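Local coordinates for aspartokinase (Synechocystis, PDB 3L76), which probably catalyses the ATP-dependent phosphorylation of the beta-carboxyl group of aspartate, and binds lysine and threonine in pockets lined by its ACT domains, at residues T11-V16 with Q20-R25; L83-I88 with G128-V133; A206-K211 with G437-Q442; A460-A465 with R491-M496; A549-E554 with V578-A583. All blocks are in the same frame, centred on the assembly; numbering follows the deposited sequence.

Interactions 1 and 2 belong to the amino acid kinase domain and touch each other through helix 16-31, whose Ala23 meets Leu85 of helix 63-87. Interaction 1 mixes a main-chain bond with aliphatic packing where the helix starts, whereas interaction 2 is a small, purely apolar core contact between helix and sheet. Interactions 4 and 5 lie in different ACT domains: 4 is a buried helix-to-strand contact built on aromatic rings, 5 a close alanine-rich helix pair with charged groups at its exposed side. Interaction 3, only partly buried, joins the kinase domain to strand 437-453. The back of that strand packs against helix 577-587, so interactions 3 and 5 also touch.

Interaction 1 (T11-V16 with Q20-R25); sequences TSVGTV and QAVAQR
Val16 and Gln20 face each other one helical turn apart, at the start of helix 16-31. The N-H of Gln20 bonds to Val16 O (N to O 3.1 Å), closing the first turn. The side chain of Gln20 then runs back beside that turn: CG stands anti to the carbonyl carbon (chi1 -59°) and the chain is extended beyond it, which carries CD to 4.3 Å from Val16 CG2. CG lies against the Val16 carbonyl, and the amide carbon comes beside the valine methyl, the amide going on outward, so a long residue that is apolar at its base and polar at its end suits this half-covered place. With an alanine here the backbone bond would remain, but Val16 CG2 is likely to lose the cover of the amide group along the flank of the turn. Further along the helix, Val22 turns inward to the loop: its CG1 lies 3.9 Å from Ser12 O and 4.4 Å from Val13 CG2, a loose aliphatic contact for a buried branched residue. Thr15, at the N-cap, bonds through OG1 to Arg18 N. The loop carries the end of the Lys-Phe-Gly-Gly-Thr-Ser signature of aspartokinases and links strand 3-8 to helix 16-31. Leu81 of helix 63-87 packs against Val22, and Gln56 of the second subunit packs on both Val16 and Gln20.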
# COMPACT_ATOMS: atom_id res chain seq x y z
N THR A 11 16.85 -4.19 -6.94
CA THR A 11 17.46 -3.96 -8.25
C THR A 11 17.05 -5.00 -9.28
O THR A 11 16.86 -4.69 -10.45
CB THR A 11 18.99 -3.94 -8.16
OG1 THR A 11 19.44 -5.17 -7.59
CG2 THR A 11 19.45 -2.77 -7.31
N SER A 12 16.93 -6.25 -8.83
CA SER A 12 16.55 -7.35 -9.71
C SER A 12 15.15 -7.13 -10.28
O SER A 12 14.72 -7.86 -11.17
CB SER A 12 16.60 -8.67 -8.94
OG SER A 12 17.83 -8.82 -8.26
N VAL A 13 14.47 -6.11 -9.78
CA VAL A 13 13.06 -5.88 -10.08
C VAL A 13 12.79 -4.38 -10.30
O VAL A 13 11.65 -3.92 -10.27
CB VAL A 13 12.18 -6.48 -8.94
CG1 VAL A 13 10.85 -5.76 -8.78
CG2 VAL A 13 11.97 -7.96 -9.17
N GLY A 14 13.85 -3.62 -10.54
CA GLY A 14 13.74 -2.17 -10.63
C GLY A 14 12.97 -1.67 -11.83
O GLY A 14 12.39 -0.58 -11.79
N THR A 15 12.98 -2.44 -12.91
CA THR A 15 12.32 -2.04 -14.14
C THR A 15 11.38 -3.13 -14.62
O THR A 15 11.55 -4.30 -14.27
CB THR A 15 13.32 -1.76 -15.28
OG1 THR A 15 13.83 -3.00 -15.78
CG2 THR A 15 14.46 -0.88 -14.80
N VAL A 16 10.40 -2.73 -15.42
CA VAL A 16 9.42 -3.67 -15.94
C VAL A 16 10.11 -4.75 -16.76
O VAL A 16 9.75 -5.92 -16.69
CB VAL A 16 8.37 -2.96 -16.79
CG1 VAL A 16 9.02 -1.84 -17.61
CG2 VAL A 16 7.64 -3.96 -17.69
N GLN A 20 10.20 -8.91 -16.17
CA GLN A 20 9.84 -9.91 -17.17
C GLN A 20 10.91 -11.00 -17.27
O GLN A 20 10.61 -12.16 -17.55
CB GLN A 20 9.65 -9.24 -18.53
CG GLN A 20 8.57 -8.17 -18.54
CD GLN A 20 8.42 -7.52 -19.89
OE1 GLN A 20 9.38 -6.98 -20.45
NE2 GLN A 20 7.20 -7.57 -20.44
N ALA A 21 12.16 -10.61 -17.03
CA ALA A 21 13.27 -11.56 -17.06
C ALA A 21 13.21 -12.59 -15.93
O ALA A 21 13.39 -13.79 -16.16
CB ALA A 21 14.59 -10.82 -17.01
N VAL A 22 12.98 -12.13 -14.71
CA VAL A 22 12.91 -13.06 -13.58
C VAL A 22 11.74 -13.99 -13.80
O VAL A 22 11.86 -15.21 -13.64
CB VAL A 22 12.80 -12.33 -12.22
CG1 VAL A 22 12.47 -10.86 -12.40
CG2 VAL A 22 11.79 -13.03 -11.30
N ALA A 23 10.60 -13.43 -14.20
CA ALA A 23 9.43 -14.21 -14.55
C ALA A 23 9.82 -15.34 -15.51
O ALA A 23 9.36 -16.48 -15.38
CB ALA A 23 8.37 -13.31 -15.17
N GLN A 24 10.68 -15.02 -16.47
CA GLN A 24 11.16 -16.00 -17.42
C GLN A 24 11.90 -17.12 -16.69
O GLN A 24 11.58 -18.29 -16.86
CB GLN A 24 12.07 -15.36 -18.46
CG GLN A 24 11.81 -15.83 -19.89
CD GLN A 24 10.38 -15.60 -20.32
OE1 GLN A 24 9.86 -14.49 -20.25
NE2 GLN A 24 9.73 -16.66 -20.79
N ARG A 25 12.87 -16.74 -15.86
CA ARG A 25 13.67 -17.73 -15.13
C ARG A 25 12.81 -18.60 -14.21
O ARG A 25 13.02 -19.81 -14.13
CB ARG A 25 14.78 -17.07 -14.31
CG ARG A 25 15.53 -18.06 -13.43
CD ARG A 25 16.25 -17.39 -12.27
NE ARG A 25 17.19 -16.37 -12.73
CZ ARG A 25 18.45 -16.62 -13.07
NH1 ARG A 25 18.93 -17.85 -12.99
NH2 ARG A 25 19.24 -15.63 -13.47

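Interaction 2 (L83-I88 with G128-V133); sequences LALQEI and GKVVVV
Leu85 points from helix 63-87 straight at the sheet, and one of its methyl groups, CD1, makes the whole contact. It meets Val130 tip to tip, CD1 to Val130 CG2 being 3.8 Å. Val132 is approached at a slant instead, with Leu85 CD1 4.1 Å from Val132 CG2. The same methyl therefore rests against two valines that stand two residues apart on strand 130-138. In a strand, residues so spaced share a face, and both bonds from backbone to side chain are directed at the helix, whereas that of Val131 between them is directed away. The torsions explain the fit. Leu85 holds CG beside its backbone N (chi1 -80°), which projects the fork outward from the helix. Val132 has CG1 anti to its own N (chi1 175°), and this swings CG2 round to the leucine. With CA atoms of Leu85 and Val130 8.8 Å apart, the backbones are too distant to bond to each other, and the gap is bridged by aliphatic carbon alone. Leucine suits the helix side because it is long and forked; valine suits the strand because branching at CB is easily tolerated in an extended chain. This is helix-on-sheet packing in the layered alpha/beta fold of the amino acid kinases. The other methyl of Leu85, CD2, reaches Ala23 O of helix 16-31, and Val30 of that helix touches Val130. The strand itself pairs in parallel with strands 35-40 and 92-96.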
# COMPACT_ATOMS: atom_id res chain seq x y z
N LEU A 83 1.48 -11.23 -12.54
CA LEU A 83 0.88 -10.90 -13.83
C LEU A 83 1.83 -11.25 -14.96
O LEU A 83 1.43 -11.84 -15.98
CB LEU A 83 0.56 -9.41 -13.90
CG LEU A 83 -0.69 -8.95 -13.17
CD1 LEU A 83 -0.83 -7.44 -13.27
CD2 LEU A 83 -1.92 -9.65 -13.73
N ALA A 84 3.09 -10.88 -14.78
CA ALA A 84 4.15 -11.16 -15.75
C ALA A 84 4.32 -12.66 -15.98
O ALA A 84 4.60 -13.09 -17.10
CB ALA A 84 5.45 -10.54 -15.29
N LEU A 85 4.18 -13.44 -14.91
CA LEU A 85 4.24 -14.90 -14.99
C LEU A 85 3.06 -15.44 -15.78
O LEU A 85 3.21 -16.34 -16.61
CB LEU A 85 4.24 -15.51 -13.59
CG LEU A 85 5.56 -15.53 -12.80
CD1 LEU A 85 5.32 -15.70 -11.30
CD2 LEU A 85 6.47 -16.64 -13.31
N GLN A 86 1.88 -14.87 -15.51
CA GLN A 86 0.64 -15.29 -16.15
C GLN A 86 0.63 -14.94 -17.64
O GLN A 86 0.02 -15.65 -18.44
CB GLN A 86 -0.56 -14.67 -15.43
CG GLN A 86 -0.78 -15.19 -14.01
CD GLN A 86 -1.99 -14.57 -13.33
OE1 GLN A 86 -3.10 -14.62 -13.85
NE2 GLN A 86 -1.77 -13.99 -12.16
N GLU A 87 1.30 -13.85 -18.01
CA GLU A 87 1.43 -13.43 -19.41
C GLU A 87 2.26 -14.40 -20.25
O GLU A 87 2.10 -14.47 -21.46
CB GLU A 87 2.00 -12.01 -19.51
N ILE A 88 3.17 -15.13 -19.60
CA ILE A 88 3.93 -16.17 -20.28
C ILE A 88 3.45 -17.56 -19.86
O ILE A 88 4.20 -18.53 -19.88
CB ILE A 88 5.45 -16.04 -20.04
CG1 ILE A 88 5.78 -16.17 -18.54
CG2 ILE A 88 5.95 -14.71 -20.59
CD1 ILE A 88 7.26 -16.15 -18.26
N GLY A 128 -0.01 -26.53 -8.96
CA GLY A 128 -0.02 -25.85 -10.24
C GLY A 128 0.74 -24.54 -10.20
O GLY A 128 1.57 -24.25 -11.06
N LYS A 129 0.45 -23.74 -9.18
CA LYS A 129 0.84 -22.33 -9.15
C LYS A 129 2.18 -22.05 -8.47
O LYS A 129 2.56 -22.71 -7.49
CB LYS A 129 -0.26 -21.51 -8.47
CG LYS A 129 -1.61 -21.57 -9.19
CD LYS A 129 -2.77 -21.42 -8.21
CE LYS A 129 -4.07 -21.15 -8.93
NZ LYS A 129 -4.13 -19.75 -9.42
N VAL A 130 2.92 -21.07 -8.98
CA VAL A 130 4.01 -20.53 -8.19
C VAL A 130 3.40 -19.51 -7.25
O VAL A 130 2.71 -18.59 -7.69
CB VAL A 130 5.22 -19.94 -8.99
CG1 VAL A 130 5.27 -20.37 -10.43
CG2 VAL A 130 5.47 -18.45 -8.72
N VAL A 131 3.62 -19.69 -5.96
CA VAL A 131 3.08 -18.72 -5.03
C VAL A 131 4.07 -17.62 -4.71
O VAL A 131 5.19 -17.86 -4.26
CB VAL A 131 2.33 -19.32 -3.80
CG1 VAL A 131 2.26 -20.85 -3.80
CG2 VAL A 131 2.65 -18.64 -2.49
N VAL A 132 3.64 -16.41 -5.00
CA VAL A 132 4.46 -15.23 -4.84
C VAL A 132 3.89 -14.50 -3.64
O VAL A 132 2.70 -14.18 -3.62
CB VAL A 132 4.35 -14.36 -6.07
CG1 VAL A 132 5.10 -13.05 -5.88
CG2 VAL A 132 4.84 -15.13 -7.29
N VAL A 133 4.74 -14.26 -2.64
CA VAL A 133 4.22 -13.75 -1.38
C VAL A 133 4.79 -12.43 -0.94
O VAL A 133 5.89 -12.03 -1.33
CB VAL A 133 4.27 -14.75 -0.16
CG1 VAL A 133 4.09 -16.21 -0.54
CG2 VAL A 133 5.39 -14.46 0.81

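Interaction 3 (A206-K211 with G437-Q442); sequences ASLGAK and GVALDQ
Leu208 and Ala439 bring a short 3-10 turn of the kinase domain up to an extended strand, their CA atoms 7.5 Å apart. The turn is closed by the bond from Gly209 N to Ala206 O, 2.9 Å. The first part of strand 437-453 pairs antiparallel with strand 520-533, Ala439 bonding through its backbone to Ser531; by its topology it probably lies at the edge of the sheet of a ferredoxin-like ACT unit that includes helix 577-587. No hydrogen bond joins the two segments, so the junction between domains rests here on van der Waals contact. Ser207 and Leu208 both point at the strand, and Ala439 points back at them. A small residue suits that position, since a methyl group lets the turn come near. Gly437 fits for a similar reason: a beta carbon there would be aimed at Leu208 CD2. Val438 is directed to the opposite face, where it packs on Leu581 of helix 577-587, but its carbonyl O faces the two methyls of Leu208 and takes a hydrogen bond from Thr183 OG1. Ser207 is exposed, its side chain about 11 Å from a bound lysine, too far to touch it. Ser207 OG stands between its backbone N and carbonyl carbon (chi1 80°) and comes to 3.9 Å from Ala439 CB, a contact with no hydrogen bond in it. Leu208 CD1 lies 4.1 Å and CD2 4.2 Å from Val438 O, while CD1 is also 4.2 Å from Ala439 CB.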
# COMPACT_ATOMS: atom_id res chain seq x y z
N ALA A 206 30.39 -10.92 7.96
CA ALA A 206 29.20 -10.14 7.64
C ALA A 206 29.44 -9.02 6.64
O ALA A 206 28.64 -8.80 5.73
CB ALA A 206 28.58 -9.58 8.90
N SER A 207 30.54 -8.30 6.81
CA SER A 207 30.86 -7.17 5.94
C SER A 207 31.02 -7.58 4.48
O SER A 207 30.70 -6.80 3.58
CB SER A 207 32.13 -6.45 6.43
OG SER A 207 33.30 -7.15 6.01
N LEU A 208 31.52 -8.79 4.23
CA LEU A 208 31.64 -9.29 2.86
C LEU A 208 30.27 -9.51 2.20
O LEU A 208 30.17 -9.68 0.99
CB LEU A 208 32.46 -10.59 2.83
CG LEU A 208 33.96 -10.51 2.48
CD1 LEU A 208 34.58 -9.14 2.79
CD2 LEU A 208 34.71 -11.63 3.18
N GLY A 209 29.21 -9.49 3.00
CA GLY A 209 27.88 -9.62 2.47
C GLY A 209 27.04 -8.38 2.74
O GLY A 209 25.82 -8.39 2.56
N ALA A 210 27.71 -7.32 3.16
CA ALA A 210 27.06 -6.08 3.57
C ALA A 210 25.74 -5.77 2.87
O ALA A 210 24.67 -5.75 3.50
CB ALA A 210 28.01 -4.91 3.40
N LYS A 211 25.81 -5.51 1.58
CA LYS A 211 24.67 -5.00 0.85
C LYS A 211 24.02 -6.10 -0.00
O LYS A 211 23.28 -5.82 -0.95
CB LYS A 211 25.10 -3.82 -0.03
CG LYS A 211 26.12 -2.90 0.65
CD LYS A 211 26.93 -2.06 -0.35
CE LYS A 211 28.12 -1.39 0.35
NZ LYS A 211 28.94 -0.55 -0.57
N GLY A 437 38.15 -15.99 4.06
CA GLY A 437 38.19 -14.64 3.54
C GLY A 437 38.79 -13.67 4.54
O GLY A 437 38.96 -14.00 5.71
N VAL A 438 39.12 -12.47 4.08
CA VAL A 438 39.75 -11.48 4.94
C VAL A 438 39.08 -10.14 4.72
O VAL A 438 38.48 -9.91 3.67
CB VAL A 438 41.27 -11.36 4.67
CG1 VAL A 438 41.96 -12.67 4.96
CG2 VAL A 438 41.52 -10.93 3.24
N ALA A 439 39.17 -9.25 5.70
CA ALA A 439 38.46 -7.98 5.61
C ALA A 439 39.16 -6.85 6.37
O ALA A 439 40.00 -7.09 7.24
CB ALA A 439 37.03 -8.15 6.08
N LEU A 440 38.78 -5.63 6.04
CA LEU A 440 39.41 -4.45 6.56
C LEU A 440 38.39 -3.41 6.98
O LEU A 440 37.51 -3.06 6.21
CB LEU A 440 40.31 -3.83 5.49
CG LEU A 440 41.13 -2.62 5.99
CD1 LEU A 440 42.25 -3.06 6.93
CD2 LEU A 440 41.69 -1.81 4.85
N ASP A 441 38.51 -2.89 8.20
CA ASP A 441 37.69 -1.75 8.58
C ASP A 441 38.55 -0.55 8.99
O ASP A 441 39.34 -0.63 9.95
CB ASP A 441 36.68 -2.12 9.66
CG ASP A 441 35.73 -0.99 9.99
OD1 ASP A 441 36.04 0.17 9.67
OD2 ASP A 441 34.67 -1.26 10.58
N GLN A 442 38.41 0.56 8.26
CA GLN A 442 39.19 1.76 8.53
C GLN A 442 38.35 2.99 8.88
O GLN A 442 38.83 4.11 8.83
CB GLN A 442 40.15 2.05 7.36
CG GLN A 442 39.58 1.72 6.01
CD GLN A 442 40.52 2.03 4.86
OE1 GLN A 442 41.41 2.88 4.97
NE2 GLN A 442 40.32 1.35 3.74

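Interaction 4 (A460-A465 with R491-M496); sequences AQLFTA and RDIAFM
Phe463 drives the edge of its ring into the face of Phe495, a T-shaped pair with centroids 5.4 Å apart and planes at 78°. Its CE1 lies over that face, 3.8 Å from Phe495 CG. Ile493 meets the adjoining part of the ring edge, CG2 lying in the ring plane 3.9 Å from Phe463 CZ. This is the tight part, where helix 458-468 lies on strand 490-498 of a ferredoxin-like ACT domain; the axes of 460-465 and 491-496 approach to 11.6 Å, a gap that suits large side chains. Packing is looser at Leu462, whose CD1 is 4.3 Å from Ile493 CD1; Trp516 and Leu509 also adjoin that leucine. On the partly exposed side of the helix, Thr464 turns OG1 back to Ala460 O (2.8 Å), from the face of that carbonyl opposite its own N. A leucine in place of Phe463 would probably leave the face of Phe495 without its edge and Ile493 CG2 without the ring edge it rests against. The side chain of Ile493 is about 4 Å from a bound threonine, and that of Phe463 about 7 Å from a bound lysine. The contact across these segments is apolar, so it depends on shape and on the turn of the rings rather than on polar bonds.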
# COMPACT_ATOMS: atom_id res chain seq x y z
N ALA A 460 30.30 -2.93 32.98
CA ALA A 460 28.87 -2.72 32.84
C ALA A 460 28.55 -1.24 32.83
O ALA A 460 27.85 -0.75 31.94
CB ALA A 460 28.10 -3.42 33.98
N GLN A 461 29.07 -0.51 33.81
CA GLN A 461 28.72 0.90 33.94
C GLN A 461 29.28 1.78 32.83
O GLN A 461 28.65 2.75 32.42
CB GLN A 461 29.02 1.42 35.36
CG GLN A 461 30.21 2.34 35.51
CD GLN A 461 30.45 2.71 36.96
OE1 GLN A 461 29.96 2.03 37.87
NE2 GLN A 461 31.20 3.78 37.19
N LEU A 462 30.44 1.41 32.30
CA LEU A 462 31.04 2.18 31.22
C LEU A 462 30.31 1.94 29.92
O LEU A 462 30.01 2.87 29.17
CB LEU A 462 32.51 1.79 31.06
CG LEU A 462 33.41 2.15 32.24
CD1 LEU A 462 34.67 1.33 32.21
CD2 LEU A 462 33.72 3.65 32.27
N PHE A 463 29.99 0.68 29.64
CA PHE A 463 29.34 0.36 28.39
C PHE A 463 27.84 0.60 28.40
O PHE A 463 27.26 0.87 27.35
CB PHE A 463 29.72 -1.04 27.90
CG PHE A 463 31.12 -1.13 27.46
CD1 PHE A 463 31.48 -0.64 26.23
CD2 PHE A 463 32.10 -1.61 28.30
CE1 PHE A 463 32.80 -0.67 25.82
CE2 PHE A 463 33.41 -1.63 27.90
CZ PHE A 463 33.76 -1.16 26.66
N THR A 464 27.23 0.58 29.59
CA THR A 464 25.82 0.95 29.70
C THR A 464 25.65 2.42 29.34
O THR A 464 24.70 2.79 28.64
CB THR A 464 25.25 0.72 31.11
OG1 THR A 464 25.16 -0.68 31.36
CG2 THR A 464 23.85 1.32 31.24
N ALA A 465 26.58 3.24 29.81
CA ALA A 465 26.58 4.67 29.55
C ALA A 465 26.61 4.99 28.06
O ALA A 465 25.83 5.80 27.57
CB ALA A 465 27.74 5.33 30.26
N ARG A 491 42.52 -2.99 35.32
CA ARG A 491 42.89 -3.40 33.97
C ARG A 491 42.54 -2.25 33.03
O ARG A 491 41.69 -1.44 33.36
CB ARG A 491 42.12 -4.66 33.55
CG ARG A 491 42.28 -5.87 34.45
CD ARG A 491 41.42 -7.06 33.98
NE ARG A 491 41.32 -8.07 35.03
CZ ARG A 491 42.07 -9.16 35.10
NH1 ARG A 491 42.96 -9.42 34.15
NH2 ARG A 491 41.92 -10.00 36.12
N ASP A 492 43.22 -2.17 31.90
CA ASP A 492 42.85 -1.24 30.85
C ASP A 492 41.77 -1.87 30.01
O ASP A 492 41.75 -3.09 29.82
CB ASP A 492 44.06 -0.94 29.97
CG ASP A 492 45.14 -0.17 30.69
OD1 ASP A 492 44.85 0.41 31.77
OD2 ASP A 492 46.28 -0.13 30.17
N ILE A 493 40.86 -1.05 29.50
CA ILE A 493 39.82 -1.52 28.60
C ILE A 493 39.90 -0.71 27.33
O ILE A 493 39.76 0.51 27.37
CB ILE A 493 38.40 -1.38 29.21
CG1 ILE A 493 38.26 -2.24 30.46
CG2 ILE A 493 37.31 -1.75 28.18
CD1 ILE A 493 36.87 -2.21 31.07
N ALA A 494 40.15 -1.37 26.20
CA ALA A 494 40.10 -0.72 24.90
C ALA A 494 38.85 -1.15 24.12
O ALA A 494 38.39 -2.29 24.23
CB ALA A 494 41.36 -1.06 24.11
N PHE A 495 38.30 -0.24 23.33
CA PHE A 495 37.14 -0.56 22.51
C PHE A 495 37.13 0.32 21.29
O PHE A 495 37.84 1.31 21.24
CB PHE A 495 35.84 -0.41 23.31
CG PHE A 495 35.51 1.01 23.68
CD1 PHE A 495 36.02 1.56 24.85
CD2 PHE A 495 34.67 1.78 22.89
CE1 PHE A 495 35.71 2.88 25.20
CE2 PHE A 495 34.37 3.10 23.25
CZ PHE A 495 34.89 3.64 24.41
N MET A 496 36.33 -0.05 20.29
CA MET A 496 36.28 0.73 19.06
C MET A 496 34.87 1.16 18.71
O MET A 496 33.91 0.41 18.92
CB MET A 496 36.92 -0.03 17.90
CG MET A 496 38.42 -0.15 18.02
SD MET A 496 39.07 -1.41 16.92
CE MET A 496 39.36 -2.75 18.06

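Interaction 5 (A549-E554 with V578-A583)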
# COMPACT_ATOMS: atom_id res chain seq x y z
N ALA A 549 52.82 -13.23 11.06
CA ALA A 549 54.07 -13.22 10.32
C ALA A 549 53.91 -12.41 9.05
O ALA A 549 54.83 -11.73 8.61
CB ALA A 549 54.51 -14.63 10.01
N ALA A 550 52.72 -12.49 8.47
CA ALA A 550 52.43 -11.78 7.23
C ALA A 550 52.52 -10.27 7.43
O ALA A 550 52.99 -9.55 6.54
CB ALA A 550 51.05 -12.17 6.72
N LEU A 551 52.08 -9.79 8.59
CA LEU A 551 52.10 -8.36 8.87
C LEU A 551 53.51 -7.89 9.24
O LEU A 551 53.91 -6.78 8.90
CB LEU A 551 51.13 -8.02 10.00
CG LEU A 551 49.65 -8.36 9.77
CD1 LEU A 551 48.88 -8.16 11.06
CD2 LEU A 551 49.06 -7.53 8.65
N ALA A 552 54.26 -8.73 9.93
CA ALA A 552 55.60 -8.38 10.34
C ALA A 552 56.53 -8.27 9.13
O ALA A 552 57.38 -7.37 9.09
CB ALA A 552 56.13 -9.39 11.34
N GLN A 553 56.36 -9.17 8.16
CA GLN A 553 57.20 -9.19 6.96
C GLN A 553 57.03 -7.91 6.17
O GLN A 553 57.88 -7.55 5.36
CB GLN A 553 56.88 -10.40 6.07
CG GLN A 553 57.18 -11.74 6.72
CD GLN A 553 56.58 -12.91 5.96
OE1 GLN A 553 55.88 -12.72 4.97
NE2 GLN A 553 56.84 -14.12 6.43
N GLU A 554 55.93 -7.22 6.40
CA GLU A 554 55.67 -5.93 5.80
C GLU A 554 56.03 -4.82 6.78
O GLU A 554 55.70 -3.67 6.55
CB GLU A 554 54.20 -5.81 5.40
CG GLU A 554 53.90 -6.39 4.04
CD GLU A 554 54.44 -5.51 2.94
OE1 GLU A 554 55.22 -6.02 2.11
OE2 GLU A 554 54.11 -4.30 2.94
N VAL A 578 45.27 -0.94 4.28
CA VAL A 578 45.24 -1.54 2.96
C VAL A 578 46.42 -2.48 2.76
O VAL A 578 46.25 -3.60 2.26
CB VAL A 578 45.23 -0.47 1.85
CG1 VAL A 578 45.38 -1.13 0.49
CG2 VAL A 578 43.94 0.32 1.91
N ASP A 579 47.61 -2.05 3.14
CA ASP A 579 48.79 -2.89 2.99
C ASP A 579 48.60 -4.19 3.77
O ASP A 579 48.98 -5.26 3.32
CB ASP A 579 50.05 -2.18 3.50
CG ASP A 579 50.20 -0.79 2.94
OD1 ASP A 579 49.18 -0.08 2.80
OD2 ASP A 579 51.34 -0.39 2.65
N ALA A 580 48.01 -4.07 4.95
CA ALA A 580 47.82 -5.22 5.81
C ALA A 580 46.78 -6.16 5.22
O ALA A 580 46.89 -7.38 5.33
CB ALA A 580 47.42 -4.76 7.21
N LEU A 581 45.76 -5.60 4.57
CA LEU A 581 44.73 -6.42 3.95
C LEU A 581 45.32 -7.25 2.82
O LEU A 581 44.99 -8.43 2.68
CB LEU A 581 43.57 -5.56 3.44
CG LEU A 581 42.45 -6.33 2.73
CD1 LEU A 581 41.68 -7.23 3.68
CD2 LEU A 581 41.51 -5.37 2.02
N LYS A 582 46.17 -6.62 2.01
CA LYS A 582 46.78 -7.29 0.88
C LYS A 582 47.67 -8.43 1.36
O LYS A 582 47.66 -9.52 0.81
CB LYS A 582 47.59 -6.30 0.04
CG LYS A 582 46.77 -5.25 -0.71
CD LYS A 582 47.69 -4.29 -1.45
CE LYS A 582 46.94 -3.21 -2.20
NZ LYS A 582 47.90 -2.26 -2.85
N ALA A 583 48.43 -8.16 2.41
CA ALA A 583 49.30 -9.16 3.01
C ALA A 583 48.53 -10.39 3.48
O ALA A 583 48.93 -11.52 3.22
CB ALA A 583 50.09 -8.56 4.17
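Leu551 lays its CD2 methyl over Ala580, 3.5 Å from Ala580 CB and 3.9 Å from Ala580 CA. Its CG stands beside the backbone N (chi1 -60°), which brings the fork round to the neighbouring helix although the bond to CB starts off obliquely. The two helices, 543-552 and 577-587, are the pair that packs on one face of the ferredoxin-like sheet in an ACT domain. They come very near each other: the CA atoms of Ala550 and Ala583 are 5.9 Å apart. Small residues allow this, and alanines occupy the place of closest approach. Ala550 and Ala583 answer each other, each setting its methyl against the other's backbone carbonyl, with Ala583 CB 3.9 Å from Ala550 O. Leucine is wanted beside them, because its longer side chain reaches over Ala580 and on to Ile558, which lines a threonine pocket. On the far side of the second helix, Leu581 faces away from this contact and packs on Leu440 of strand 437-453. The solvent side is charged. Asp579 makes a salt bridge through OD2 to Arg576 NH1, and Glu554 OE2 makes a long, weak ion pair with the same nitrogen; that shared cation would probably ease the repulsion of two carboxylates 4.8 Å apart (Glu554 OE2 to Asp579 OD2). The aliphatic base of the glutamate completes the apolar strip, Glu554 CG lying 4.4 Å from Ala583 CB.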